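PDB 4AWD: beta-porphyranase B from Bacteroides plebeius, which cleaves the sulfated red-algal polysaccharide porphyran at its beta-1,4 linkages between D-galactose and L-galactose-6-sulfate, releasing mostly disaccharides. Local coordinates for residues A[98-103]-A[284-289]; A[153-158]-A[276-281]; A[170-175]-A[212-217]; A[180-185]-A[234-239]. All coordinates share one frame; numbering follows the deposited sequence.

The four contacts follow the GH16 beta-sandwich from its catalytic cleft to a projecting strand end. Contacts 1 and 4, with centres 14 Å apart, meet directly: Tyr289 OH lies 2.6 Å from OE1 of Glu181, the probable proton donor, and they form a hydrogen bond. Contact 2 covers the start of strand 281-285, whose other end enters contact 1, about 23 Å away between centres. Its Ser154 side chain comes within about 4 Å of that of Glu176, the probable nucleophile. Contacts 2 and 3, centres 15 Å apart, join where Ser173 O accepts from Val158 N at 2.9 Å. Contacts 3 and 4 share strand 168-182, though their centres are about 34 Å apart.

Contact 1: residues A[98-103]-A[284-289]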
loop_
_atom_site.group_PDB
_atom_site.type_symbol
_atom_site.label_atom_id
_atom_site.label_comp_id
_atom_site.label_asym_id
_atom_site.label_seq_id
_atom_site.Cartn_x
_atom_site.Cartn_y
_atom_site.Cartn_z
ATOM N N ILE A 98 -3.388 -10.482 -7.586
ATOM C CA ILE A 98 -2.048 -10.141 -8.054
ATOM C C ILE A 98 -1.140 -11.341 -7.852
ATOM O O ILE A 98 -0.793 -11.667 -6.720
ATOM C CB ILE A 98 -1.446 -8.885 -7.363
ATOM C CG1 ILE A 98 -2.405 -7.676 -7.453
ATOM C CG2 ILE A 98 -0.105 -8.555 -8.015
ATOM C CD1 ILE A 98 -1.923 -6.412 -6.686
ATOM N N ILE A 99 -0.783 -12.004 -8.947
ATOM C CA ILE A 99 -0.004 -13.242 -8.879
ATOM C C ILE A 99 1.475 -12.952 -9.118
ATOM O O ILE A 99 1.822 -12.070 -9.922
ATOM C CB ILE A 99 -0.568 -14.354 -9.847
ATOM C CG1 ILE A 99 0.033 -15.733 -9.527
ATOM C CG2 ILE A 99 -0.418 -13.963 -11.342
ATOM C CD1 ILE A 99 -0.575 -16.922 -10.326
ATOM N N ASN A 100 2.340 -13.668 -8.395
ATOM C CA ASN A 100 3.793 -13.611 -8.612
ATOM C C ASN A 100 4.263 -14.770 -9.475
ATOM O O ASN A 100 3.950 -15.926 -9.194
ATOM C CB ASN A 100 4.542 -13.633 -7.280
ATOM C CG ASN A 100 3.998 -12.637 -6.304
ATOM O OD1 ASN A 100 3.876 -11.462 -6.627
ATOM N ND2 ASN A 100 3.636 -13.101 -5.114
ATOM N N THR A 101 5.002 -14.456 -10.532
ATOM C CA THR A 101 5.428 -15.465 -11.492
ATOM C C THR A 101 6.908 -15.305 -11.789
ATOM O O THR A 101 7.480 -14.231 -11.577
ATOM C CB THR A 101 4.664 -15.334 -12.825
ATOM O OG1 THR A 101 4.940 -14.047 -13.404
ATOM C CG2 THR A 101 3.144 -15.511 -12.617
ATOM N N VAL A 102 7.516 -16.383 -12.271
ATOM C CA VAL A 102 8.821 -16.332 -12.909
ATOM C C VAL A 102 8.734 -15.408 -14.130
ATOM O O VAL A 102 7.802 -15.502 -14.919
ATOM C CB VAL A 102 9.260 -17.767 -13.333
ATOM C CG1 VAL A 102 10.460 -17.740 -14.240
ATOM C CG2 VAL A 102 9.543 -18.617 -12.085
ATOM N N LEU A 103 9.682 -14.490 -14.273
ATOM C CA LEU A 103 9.711 -13.645 -15.459
ATOM C C LEU A 103 10.702 -14.204 -16.459
ATOM O O LEU A 103 11.879 -14.328 -16.157
ATOM C CB LEU A 103 10.084 -12.200 -15.109
ATOM C CG LEU A 103 10.111 -11.277 -16.331
ATOM C CD1 LEU A 103 8.739 -11.199 -16.989
ATOM C CD2 LEU A 103 10.588 -9.925 -15.941
ATOM N N ILE A 284 -1.566 -0.705 -5.057
ATOM C CA ILE A 284 -1.770 -2.066 -4.589
ATOM C C ILE A 284 -0.652 -2.905 -5.202
ATOM O O ILE A 284 -0.628 -3.121 -6.402
ATOM C CB ILE A 284 -3.179 -2.614 -4.940
ATOM C CG1 ILE A 284 -4.264 -1.573 -4.627
ATOM C CG2 ILE A 284 -3.435 -3.909 -4.168
ATOM C CD1 ILE A 284 -5.692 -1.957 -5.027
ATOM N N VAL A 285 0.279 -3.355 -4.370
ATOM C CA VAL A 285 1.589 -3.777 -4.866
ATOM C C VAL A 285 2.096 -5.101 -4.293
ATOM O O VAL A 285 1.941 -5.395 -3.115
ATOM C CB VAL A 285 2.647 -2.679 -4.597
ATOM C CG1 VAL A 285 4.043 -3.173 -4.911
ATOM C CG2 VAL A 285 2.331 -1.437 -5.414
ATOM N N THR A 286 2.753 -5.857 -5.160
ATOM C CA THR A 286 3.379 -7.131 -4.840
ATOM C C THR A 286 4.881 -6.990 -5.161
ATOM O O THR A 286 5.265 -6.798 -6.320
ATOM C CB THR A 286 2.680 -8.218 -5.690
ATOM O OG1 THR A 286 1.806 -8.998 -4.854
ATOM C CG2 THR A 286 3.649 -9.068 -6.379
ATOM N N GLU A 287 5.738 -7.030 -4.135
ATOM C CA GLU A 287 7.126 -6.650 -4.362
ATOM C C GLU A 287 8.131 -7.513 -3.651
ATOM O O GLU A 287 7.811 -8.433 -2.862
ATOM C CB GLU A 287 7.371 -5.191 -3.973
ATOM C CG GLU A 287 7.868 -4.997 -2.549
ATOM C CD GLU A 287 7.265 -3.755 -1.909
ATOM O OE1 GLU A 287 6.046 -3.789 -1.620
ATOM O OE2 GLU A 287 8.000 -2.752 -1.715
ATOM N N THR A 288 9.381 -7.261 -3.979
ATOM C CA THR A 288 10.449 -8.001 -3.368
ATOM C C THR A 288 11.263 -6.959 -2.521
ATOM O O THR A 288 11.356 -5.761 -2.886
ATOM C CB THR A 288 11.172 -8.811 -4.526
ATOM O OG1 THR A 288 11.622 -10.107 -4.092
ATOM C CG2 THR A 288 12.232 -8.073 -5.123
ATOM N N TYR A 289 11.750 -7.398 -1.345
ATOM C CA TYR A 289 12.497 -6.528 -0.399
ATOM C C TYR A 289 13.953 -6.957 -0.282
ATOM O O TYR A 289 14.241 -8.155 -0.273
ATOM C CB TYR A 289 11.934 -6.646 1.002
ATOM C CG TYR A 289 10.536 -6.123 1.237
ATOM C CD1 TYR A 289 10.248 -4.761 1.150
ATOM C CD2 TYR A 289 9.517 -6.993 1.621
ATOM C CE1 TYR A 289 8.972 -4.285 1.402
ATOM C CE2 TYR A 289 8.251 -6.538 1.865
ATOM C CZ TYR A 289 7.971 -5.185 1.761
ATOM O OH TYR A 289 6.688 -4.748 2.028
HETATM O O HOH W 1 2.559 -11.308 -3.037
#
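Ile98 and Asn100 face Ile284 and Thr286 across the interior of the GH16 beta-sandwich, the jelly-roll fold of this family, with strand 95-107 on one side and the end of strand 281-285 on the other. On the cleft side of segment 284-289, Val285 turns away from Ile98 toward Trp152, and Glu287, a probable substrate-binding residue, forms a salt bridge with Arg79.

The apolar part rests on both branches of Ile98. Its longer branch sets CG1 beside the backbone N (chi1 -53°) and then runs straight, which carries CD1 to 3.9 Å from Ile284 CG2. The same methyl, CD1, lies 3.5 Å from the carbonyl O of Ile284. The shorter branch covers the threonine: Ile98 CG2 is 3.6 Å from Thr286 CB, the two side chains running past one another in opposite senses. Tyr311 of strand 308-321 packs on both isoleucines and so continues this buried layer.

The spacing of Asn100 OD1 and Thr286 CG2 is doubtful in the model and supports no interaction. The polar link is instead made by a water, which accepts from Asn100 ND2 at 2.9 Å and lies 3.0 Å from Thr286 OG1.

Contact 2: residues A[153-158]-A[276-281]; sequences LSNRPV and FDRPMF
The guanidinium of Arg278 is held flat between two side chains of segment 153-158. On one face the Asn155 amide stacks almost parallel to it, the planes 6° apart and ND2 3.4 Å from Arg278 CZ. On the opposite face Val158 CG2 sits over the centre, 3.6 Å from Arg278 CZ. A bend at chi3 turns the group end-on to the Arg156 carbonyl, so that Arg278 NH1 and NH2 both donate to Arg156 O, at 3.1 and 2.8 Å, the NH1 bond being the more bent, with the acceptor near the guanidinium plane. Asn155 works in two directions: ND2 gives a fairly straight bond (163°) to Pro279 O at 3.1 Å, with that oxygen in the amide plane, while OD1 accepts from Gln175 N on the next strand.

These groups lie where strand 281-285 of the GH16 beta-sandwich begins to pair with strand 149-163. Ser154 and Phe281 form an antiparallel hydrogen-bonded pair, Phe281 N donating to Ser154 O at 2.8 Å. With CG between its backbone N and carbonyl carbon (chi1 53°), the Phe281 ring folds back over that same oxygen, which meets one face near the rim. The ring also stacks with Tyr74. Met280, on the other side of the backbone, brings SD to 3.5 Å from Leu153 CB.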
loop_
_atom_site.group_PDB
_atom_site.type_symbol
_atom_site.label_atom_id
_atom_site.label_comp_id
_atom_site.label_asym_id
_atom_site.label_seq_id
_atom_site.Cartn_x
_atom_site.Cartn_y
_atom_site.Cartn_z
ATOM N N LEU A 153 -1.253 4.171 -0.008
ATOM C CA LEU A 153 -1.478 5.383 -0.789
ATOM C C LEU A 153 -0.177 6.176 -0.872
ATOM O O LEU A 153 0.674 6.094 0.027
ATOM C CB LEU A 153 -2.576 6.255 -0.166
ATOM C CG LEU A 153 -4.001 5.685 -0.108
ATOM C CD1 LEU A 153 -4.118 4.787 1.090
ATOM C CD2 LEU A 153 -5.039 6.771 -0.022
ATOM N N SER A 154 -0.041 6.941 -1.954
ATOM C CA SER A 154 1.160 7.695 -2.221
ATOM C C SER A 154 0.837 8.856 -3.135
ATOM O O SER A 154 -0.208 8.869 -3.794
ATOM C CB SER A 154 2.174 6.792 -2.926
ATOM O OG SER A 154 3.488 7.290 -2.791
ATOM N N ASN A 155 1.746 9.824 -3.186
ATOM C CA ASN A 155 1.680 10.862 -4.193
ATOM C C ASN A 155 3.060 11.165 -4.780
ATOM O O ASN A 155 4.069 10.612 -4.345
ATOM C CB ASN A 155 0.975 12.119 -3.663
ATOM C CG ASN A 155 1.677 12.736 -2.455
ATOM O OD1 ASN A 155 2.877 12.580 -2.270
ATOM N ND2 ASN A 155 0.924 13.454 -1.644
ATOM N N ARG A 156 3.087 12.028 -5.786
ATOM C CA ARG A 156 4.312 12.361 -6.483
ATOM C C ARG A 156 4.981 13.594 -5.888
ATOM O O ARG A 156 4.324 14.409 -5.247
ATOM C CB ARG A 156 4.017 12.556 -7.955
ATOM C CG ARG A 156 3.546 11.275 -8.599
ATOM C CD ARG A 156 2.725 11.602 -9.802
ATOM N NE ARG A 156 3.550 11.867 -10.980
ATOM C CZ ARG A 156 3.126 12.518 -12.059
ATOM N NH1 ARG A 156 1.875 12.998 -12.117
ATOM N NH2 ARG A 156 3.960 12.693 -13.078
ATOM N N PRO A 157 6.300 13.714 -6.068
ATOM C CA PRO A 157 7.049 14.801 -5.445
ATOM C C PRO A 157 6.688 16.177 -5.990
ATOM O O PRO A 157 6.413 16.329 -7.166
ATOM C CB PRO A 157 8.515 14.456 -5.757
ATOM C CG PRO A 157 8.478 13.459 -6.849
ATOM C CD PRO A 157 7.183 12.738 -6.737
ATOM N N VAL A 158 6.674 17.162 -5.104
ATOM C CA VAL A 158 6.365 18.538 -5.456
ATOM C C VAL A 158 7.599 19.374 -5.132
ATOM O O VAL A 158 8.195 19.228 -4.052
ATOM C CB VAL A 158 5.110 19.042 -4.677
ATOM C CG1 VAL A 158 5.134 20.551 -4.463
ATOM C CG2 VAL A 158 3.835 18.620 -5.392
ATOM N N PHE A 276 0.770 15.815 5.969
ATOM C CA PHE A 276 -0.149 15.061 5.102
ATOM C C PHE A 276 -1.303 15.887 4.531
ATOM O O PHE A 276 -2.426 15.399 4.401
ATOM C CB PHE A 276 -0.648 13.774 5.784
ATOM C CG PHE A 276 0.311 12.613 5.660
ATOM C CD1 PHE A 276 1.689 12.820 5.658
ATOM C CD2 PHE A 276 -0.165 11.312 5.563
ATOM C CE1 PHE A 276 2.573 11.755 5.543
ATOM C CE2 PHE A 276 0.713 10.241 5.443
ATOM C CZ PHE A 276 2.088 10.467 5.430
ATOM N N ASP A 277 -0.999 17.133 4.165
ATOM C CA ASP A 277 -1.991 18.041 3.594
ATOM C C ASP A 277 -2.165 17.899 2.074
ATOM O O ASP A 277 -2.741 18.774 1.429
ATOM C CB ASP A 277 -1.693 19.501 3.971
ATOM C CG ASP A 277 -0.329 19.985 3.480
ATOM O OD1 ASP A 277 0.336 19.276 2.676
ATOM O OD2 ASP A 277 0.087 21.093 3.927
ATOM N N ARG A 278 -1.667 16.805 1.510
ATOM C CA ARG A 278 -1.800 16.570 0.079
ATOM C C ARG A 278 -2.498 15.239 -0.221
ATOM O O ARG A 278 -2.184 14.215 0.401
ATOM C CB ARG A 278 -0.437 16.573 -0.597
ATOM C CG ARG A 278 0.208 17.927 -0.797
ATOM C CD ARG A 278 1.549 17.705 -1.497
ATOM N NE ARG A 278 1.341 16.917 -2.715
ATOM C CZ ARG A 278 2.255 16.146 -3.300
ATOM N NH1 ARG A 278 3.487 16.037 -2.797
ATOM N NH2 ARG A 278 1.930 15.490 -4.403
ATOM N N PRO A 279 -3.421 15.241 -1.201
ATOM C CA PRO A 279 -4.124 14.012 -1.579
ATOM C C PRO A 279 -3.188 12.976 -2.237
ATOM O O PRO A 279 -2.038 13.303 -2.596
ATOM C CB PRO A 279 -5.164 14.517 -2.574
ATOM C CG PRO A 279 -4.480 15.704 -3.237
ATOM C CD PRO A 279 -3.739 16.367 -2.110
ATOM N N MET A 280 -3.680 11.744 -2.390
ATOM C CA MET A 280 -2.872 10.630 -2.894
ATOM C C MET A 280 -3.628 9.747 -3.872
ATOM O O MET A 280 -4.868 9.821 -3.988
ATOM C CB MET A 280 -2.402 9.744 -1.732
ATOM C CG MET A 280 -1.383 10.372 -0.803
ATOM S SD MET A 280 -0.974 9.288 0.593
ATOM C CE MET A 280 0.008 10.426 1.559
ATOM N N PHE A 281 -2.877 8.893 -4.564
ATOM C CA PHE A 281 -3.460 7.754 -5.280
ATOM C C PHE A 281 -3.335 6.475 -4.451
ATOM O O PHE A 281 -2.529 6.411 -3.518
ATOM C CB PHE A 281 -2.847 7.586 -6.686
ATOM C CG PHE A 281 -1.343 7.522 -6.715
ATOM C CD1 PHE A 281 -0.677 6.318 -6.528
ATOM C CD2 PHE A 281 -0.594 8.659 -6.980
ATOM C CE1 PHE A 281 0.717 6.257 -6.577
ATOM C CE2 PHE A 281 0.791 8.616 -7.028
ATOM C CZ PHE A 281 1.448 7.412 -6.830
#

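Contact 3: residues A[170-175]-A[212-217]; sequences KTWSSQ and QEQGGK
The carbonyl oxygen of Gln212 accepts one hydrogen bond from segment 170-175, from Trp172 N at 2.8 Å (161°), and is also approached by Thr171 CA at 3.1 Å in a CA-H...O contact. Gln212 N returns a bond to Trp172 O, which defines these residues as an antiparallel hydrogen-bonded pair. One step on, Thr171 and Glu213 form a non-hydrogen-bonded pair and lie side by side, with Thr171 CG2 touching Glu213 CG. Their polar ends look outside the two segments, Thr171 OG1 to Lys160 O and Glu213 OE2 to Tyr211 OH.

Here strand 204-213, which pairs antiparallel with strand 168-182 in a part of the GH16 sheet that projects from the body, ends in a type II beta turn from Glu213 to Gly216. Gly215 supplies the positive phi (95°) of that turn, and Gly216 N closes it on Glu213 O. At the first corner of the turn Gln214 N still bonds to Lys170 O, at 2.8 Å.

Extended from a CG anti to the backbone N, Gln214 passes the edge of the Trp172 six-membered ring, its amide plane 88° from the ring and CD 3.6 Å from Trp172 CH2. It runs alongside Lys170, with Gln214 OE1 3.3 Å from Lys170 CB. Two waters tie these surface chains together: one donates to Gln214 OE1 at 2.7 Å and accepts from Lys170 N, while the other accepts from Gln214 NE2 and Lys170 NZ.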
loop_
_atom_site.group_PDB
_atom_site.type_symbol
_atom_site.label_atom_id
_atom_site.label_comp_id
_atom_site.label_asym_id
_atom_site.label_seq_id
_atom_site.Cartn_x
_atom_site.Cartn_y
_atom_site.Cartn_z
ATOM N N LYS A 170 16.756 23.928 -4.947
ATOM C CA LYS A 170 15.547 23.169 -5.206
ATOM C C LYS A 170 15.406 22.061 -4.161
ATOM O O LYS A 170 16.382 21.375 -3.807
ATOM C CB LYS A 170 15.549 22.586 -6.624
ATOM C CG LYS A 170 15.427 23.632 -7.734
ATOM C CD LYS A 170 15.290 22.977 -9.098
ATOM C CE LYS A 170 15.340 23.996 -10.229
ATOM N NZ LYS A 170 15.252 23.311 -11.542
ATOM N N THR A 171 14.183 21.911 -3.655
ATOM C CA THR A 171 13.838 20.789 -2.787
ATOM C C THR A 171 12.570 20.080 -3.274
ATOM O O THR A 171 11.743 20.667 -3.978
ATOM C CB THR A 171 13.661 21.224 -1.315
ATOM O OG1 THR A 171 12.375 21.833 -1.143
ATOM C CG2 THR A 171 14.748 22.193 -0.898
ATOM N N TRP A 172 12.430 18.813 -2.893
ATOM C CA TRP A 172 11.246 18.039 -3.228
ATOM C C TRP A 172 10.733 17.285 -2.021
ATOM O O TRP A 172 11.519 16.793 -1.216
ATOM C CB TRP A 172 11.532 17.056 -4.357
ATOM C CG TRP A 172 11.980 17.721 -5.621
ATOM C CD1 TRP A 172 11.190 18.166 -6.657
ATOM C CD2 TRP A 172 13.326 18.012 -5.988
ATOM N NE1 TRP A 172 11.971 18.715 -7.640
ATOM C CE2 TRP A 172 13.286 18.640 -7.254
ATOM C CE3 TRP A 172 14.568 17.807 -5.366
ATOM C CZ2 TRP A 172 14.446 19.061 -7.915
ATOM C CZ3 TRP A 172 15.721 18.232 -6.020
ATOM C CH2 TRP A 172 15.651 18.847 -7.287
ATOM N N SER A 173 9.407 17.213 -1.915
ATOM C CA SER A 173 8.745 16.389 -0.919
ATOM C C SER A 173 7.563 15.617 -1.509
ATOM O O SER A 173 6.958 16.034 -2.501
ATOM C CB SER A 173 8.291 17.238 0.272
ATOM O OG SER A 173 7.254 18.133 -0.107
ATOM N N SER A 174 7.275 14.472 -0.901
ATOM C CA SER A 174 6.071 13.698 -1.186
ATOM C C SER A 174 5.699 12.911 0.063
ATOM O O SER A 174 6.433 12.930 1.051
ATOM C CB SER A 174 6.269 12.764 -2.378
ATOM O OG SER A 174 7.218 11.752 -2.098
ATOM N N GLN A 175 4.547 12.249 0.035
ATOM C CA GLN A 175 4.095 11.469 1.179
ATOM C C GLN A 175 3.624 10.088 0.746
ATOM O O GLN A 175 3.326 9.855 -0.424
ATOM C CB GLN A 175 2.995 12.196 1.964
ATOM C CG GLN A 175 3.397 13.557 2.524
ATOM C CD GLN A 175 3.306 14.674 1.481
ATOM O OE1 GLN A 175 2.319 14.790 0.759
ATOM N NE2 GLN A 175 4.346 15.494 1.403
ATOM N N GLN A 212 14.039 15.882 0.087
ATOM C CA GLN A 212 15.296 15.926 -0.634
ATOM C C GLN A 212 15.640 17.330 -1.110
ATOM O O GLN A 212 14.802 18.033 -1.671
ATOM C CB GLN A 212 15.233 14.987 -1.835
ATOM C CG GLN A 212 16.561 14.806 -2.547
ATOM C CD GLN A 212 16.445 13.919 -3.751
ATOM O OE1 GLN A 212 15.354 13.695 -4.272
ATOM N NE2 GLN A 212 17.574 13.402 -4.205
ATOM N N GLU A 213 16.891 17.719 -0.885
ATOM C CA GLU A 213 17.451 18.951 -1.432
ATOM C C GLU A 213 18.327 18.576 -2.617
ATOM O O GLU A 213 18.963 17.509 -2.612
ATOM C CB GLU A 213 18.260 19.689 -0.368
ATOM C CG GLU A 213 17.395 20.240 0.757
ATOM C CD GLU A 213 18.191 20.811 1.924
ATOM O OE1 GLU A 213 19.443 20.822 1.859
ATOM O OE2 GLU A 213 17.558 21.246 2.910
ATOM N N GLN A 214 18.347 19.434 -3.638
ATOM C CA GLN A 214 19.106 19.145 -4.856
ATOM C C GLN A 214 20.603 18.969 -4.576
ATOM O O GLN A 214 21.249 19.839 -3.982
ATOM C CB GLN A 214 18.874 20.211 -5.923
ATOM C CG GLN A 214 19.314 19.784 -7.325
ATOM C CD GLN A 214 18.594 20.555 -8.407
ATOM O OE1 GLN A 214 18.264 21.732 -8.221
ATOM N NE2 GLN A 214 18.337 19.901 -9.546
ATOM N N GLY A 215 21.126 17.825 -5.010
ATOM C CA GLY A 215 22.506 17.434 -4.732
ATOM C C GLY A 215 22.609 16.537 -3.507
ATOM O O GLY A 215 23.601 15.813 -3.344
ATOM N N GLY A 216 21.589 16.589 -2.647
ATOM C CA GLY A 216 21.567 15.794 -1.425
ATOM C C GLY A 216 20.896 14.450 -1.627
ATOM O O GLY A 216 20.444 14.130 -2.728
ATOM N N LYS A 217 20.823 13.661 -0.563
ATOM C CA LYS A 217 20.170 12.356 -0.645
ATOM C C LYS A 217 18.672 12.482 -0.357
ATOM O O LYS A 217 18.235 13.444 0.269
ATOM C CB LYS A 217 20.830 11.358 0.315
HETATM O O HOH W 2 19.317 23.346 -6.319
HETATM O O HOH W 3 17.147 21.311 -12.028
#

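Contact 4: residues A[180-185]-A[234-239]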
loop_
_atom_site.group_PDB
_atom_site.type_symbol
_atom_site.label_atom_id
_atom_site.label_comp_id
_atom_site.label_asym_id
_atom_site.label_seq_id
_atom_site.Cartn_x
_atom_site.Cartn_y
_atom_site.Cartn_z
ATOM N N ILE A 180 -1.050 -1.542 5.008
ATOM C CA ILE A 180 -0.467 -2.828 5.392
ATOM C C ILE A 180 0.662 -3.243 4.470
ATOM O O ILE A 180 0.557 -3.109 3.246
ATOM C CB ILE A 180 -1.539 -3.977 5.506
ATOM C CG1 ILE A 180 -0.913 -5.278 6.038
ATOM C CG2 ILE A 180 -2.292 -4.204 4.153
ATOM C CD1 ILE A 180 -0.357 -5.178 7.478
ATOM N N GLU A 181 1.741 -3.727 5.082
ATOM C CA GLU A 181 2.752 -4.546 4.416
ATOM C C GLU A 181 2.841 -5.863 5.175
ATOM O O GLU A 181 2.905 -5.857 6.397
ATOM C CB GLU A 181 4.124 -3.866 4.456
ATOM C CG GLU A 181 4.222 -2.508 3.789
ATOM C CD GLU A 181 5.604 -1.905 3.920
ATOM O OE1 GLU A 181 6.541 -2.408 3.253
ATOM O OE2 GLU A 181 5.772 -0.937 4.697
ATOM N N THR A 182 2.800 -6.992 4.466
ATOM C CA THR A 182 3.190 -8.296 5.037
ATOM C C THR A 182 3.801 -9.127 3.922
ATOM O O THR A 182 3.785 -8.698 2.759
ATOM C CB THR A 182 2.024 -9.139 5.510
ATOM O OG1 THR A 182 0.880 -8.816 4.718
ATOM C CG2 THR A 182 1.746 -8.948 6.957
ATOM N N MET A 183 4.321 -10.299 4.272
ATOM C CA MET A 183 4.549 -11.366 3.311
ATOM C C MET A 183 4.117 -12.658 3.995
ATOM O O MET A 183 4.104 -12.720 5.222
ATOM C CB MET A 183 6.013 -11.427 2.846
ATOM C CG MET A 183 7.035 -11.716 3.926
ATOM S SD MET A 183 8.727 -11.813 3.291
ATOM C CE MET A 183 9.052 -10.114 2.795
ATOM N N GLY A 184 3.758 -13.672 3.217
ATOM C CA GLY A 184 3.206 -14.876 3.796
ATOM C C GLY A 184 4.214 -15.796 4.457
ATOM O O GLY A 184 3.877 -16.499 5.423
ATOM N N ILE A 185 5.432 -15.829 3.916
ATOM C CA ILE A 185 6.509 -16.674 4.453
ATOM C C ILE A 185 7.691 -15.817 4.905
ATOM O O ILE A 185 8.087 -14.874 4.207
ATOM C CB ILE A 185 7.042 -17.691 3.403
ATOM C CG1 ILE A 185 5.925 -18.624 2.905
ATOM C CG2 ILE A 185 8.242 -18.475 3.980
ATOM C CD1 ILE A 185 6.306 -19.462 1.646
ATOM N N ASP A 234 -3.003 -11.814 12.703
ATOM C CA ASP A 234 -3.020 -13.236 12.376
ATOM C C ASP A 234 -2.143 -13.497 11.154
ATOM O O ASP A 234 -1.918 -12.581 10.366
ATOM C CB ASP A 234 -4.452 -13.690 12.103
ATOM C CG ASP A 234 -5.373 -13.415 13.263
ATOM O OD1 ASP A 234 -5.234 -14.085 14.310
ATOM O OD2 ASP A 234 -6.236 -12.530 13.127
ATOM N N PRO A 235 -1.652 -14.749 10.984
ATOM C CA PRO A 235 -0.775 -15.047 9.833
ATOM C C PRO A 235 -1.413 -14.571 8.513
ATOM O O PRO A 235 -2.510 -15.014 8.156
ATOM C CB PRO A 235 -0.618 -16.572 9.892
ATOM C CG PRO A 235 -0.863 -16.928 11.324
ATOM C CD PRO A 235 -1.912 -15.956 11.798
ATOM N N SER A 236 -0.745 -13.650 7.822
ATOM C CA SER A 236 -1.386 -12.903 6.738
ATOM C C SER A 236 -1.818 -13.768 5.544
ATOM O O SER A 236 -2.780 -13.445 4.862
ATOM C CB SER A 236 -0.503 -11.742 6.285
ATOM O OG SER A 236 0.773 -12.211 5.904
ATOM N N ALA A 237 -1.124 -14.881 5.328
ATOM C CA ALA A 237 -1.414 -15.784 4.203
ATOM C C ALA A 237 -2.493 -16.834 4.477
ATOM O O ALA A 237 -2.969 -17.492 3.552
ATOM C CB ALA A 237 -0.144 -16.459 3.737
ATOM N N GLU A 238 -2.882 -16.996 5.735
ATOM C CA GLU A 238 -3.832 -18.059 6.086
ATOM C C GLU A 238 -5.289 -17.664 5.877
ATOM O O GLU A 238 -6.161 -18.531 5.751
ATOM C CB GLU A 238 -3.634 -18.551 7.529
ATOM C CG GLU A 238 -2.231 -19.095 7.879
ATOM C CD GLU A 238 -1.611 -20.035 6.828
ATOM O OE1 GLU A 238 -2.341 -20.654 6.015
ATOM O OE2 GLU A 238 -0.359 -20.153 6.818
ATOM N N ASP A 239 -5.565 -16.367 5.857
ATOM C CA ASP A 239 -6.944 -15.935 5.752
ATOM C C ASP A 239 -7.080 -14.478 5.357
ATOM O O ASP A 239 -6.111 -13.709 5.365
ATOM C CB ASP A 239 -7.684 -16.193 7.075
ATOM C CG ASP A 239 -9.137 -16.591 6.869
ATOM O OD1 ASP A 239 -9.668 -16.479 5.733
ATOM O OD2 ASP A 239 -9.754 -17.016 7.867
HETATM O O HOH W 4 1.425 -16.248 6.672
#
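Ser236 and Thr182 make the main van der Waals contact between the end of strand 168-182 and the loop 234-239. Placed between its own backbone N and carbonyl carbon (chi1 56°), Ser236 OG comes to 3.3 Å from Thr182 CB, while Ser236 CB lies 3.6 Å from both branches of the threonine, OG1 and CG2. The second packing point is backbone against methyl: Ala237 CB rests 3.7 Å from Gly184 CA. With no side chain on the glycine, the two backbones approach closely, the CA atoms of Gly184 and Ala237 being 4.7 Å apart.

In segment 180-185 the GH16 beta-sandwich strand 168-182, which carries the probable nucleophile Glu176 and proton donor Glu181, runs out. Glu181 takes no part in the packing, but Thr182, the next residue, does, its CB directed toward the loop. The loop makes a tight turn of type I geometry, with Glu238 N bonded to Pro235 O at 3.2 Å. Met140 also packs on Thr182, and Tyr243 on Ser236.

Direct polar bonding is lacking, for Met183 O lies 3.4 Å from Ser236 OG at a poor angle. A water bridges the backbones instead, donating to Gly184 O at 2.8 Å and accepting from Ala237 N at 3.2 Å.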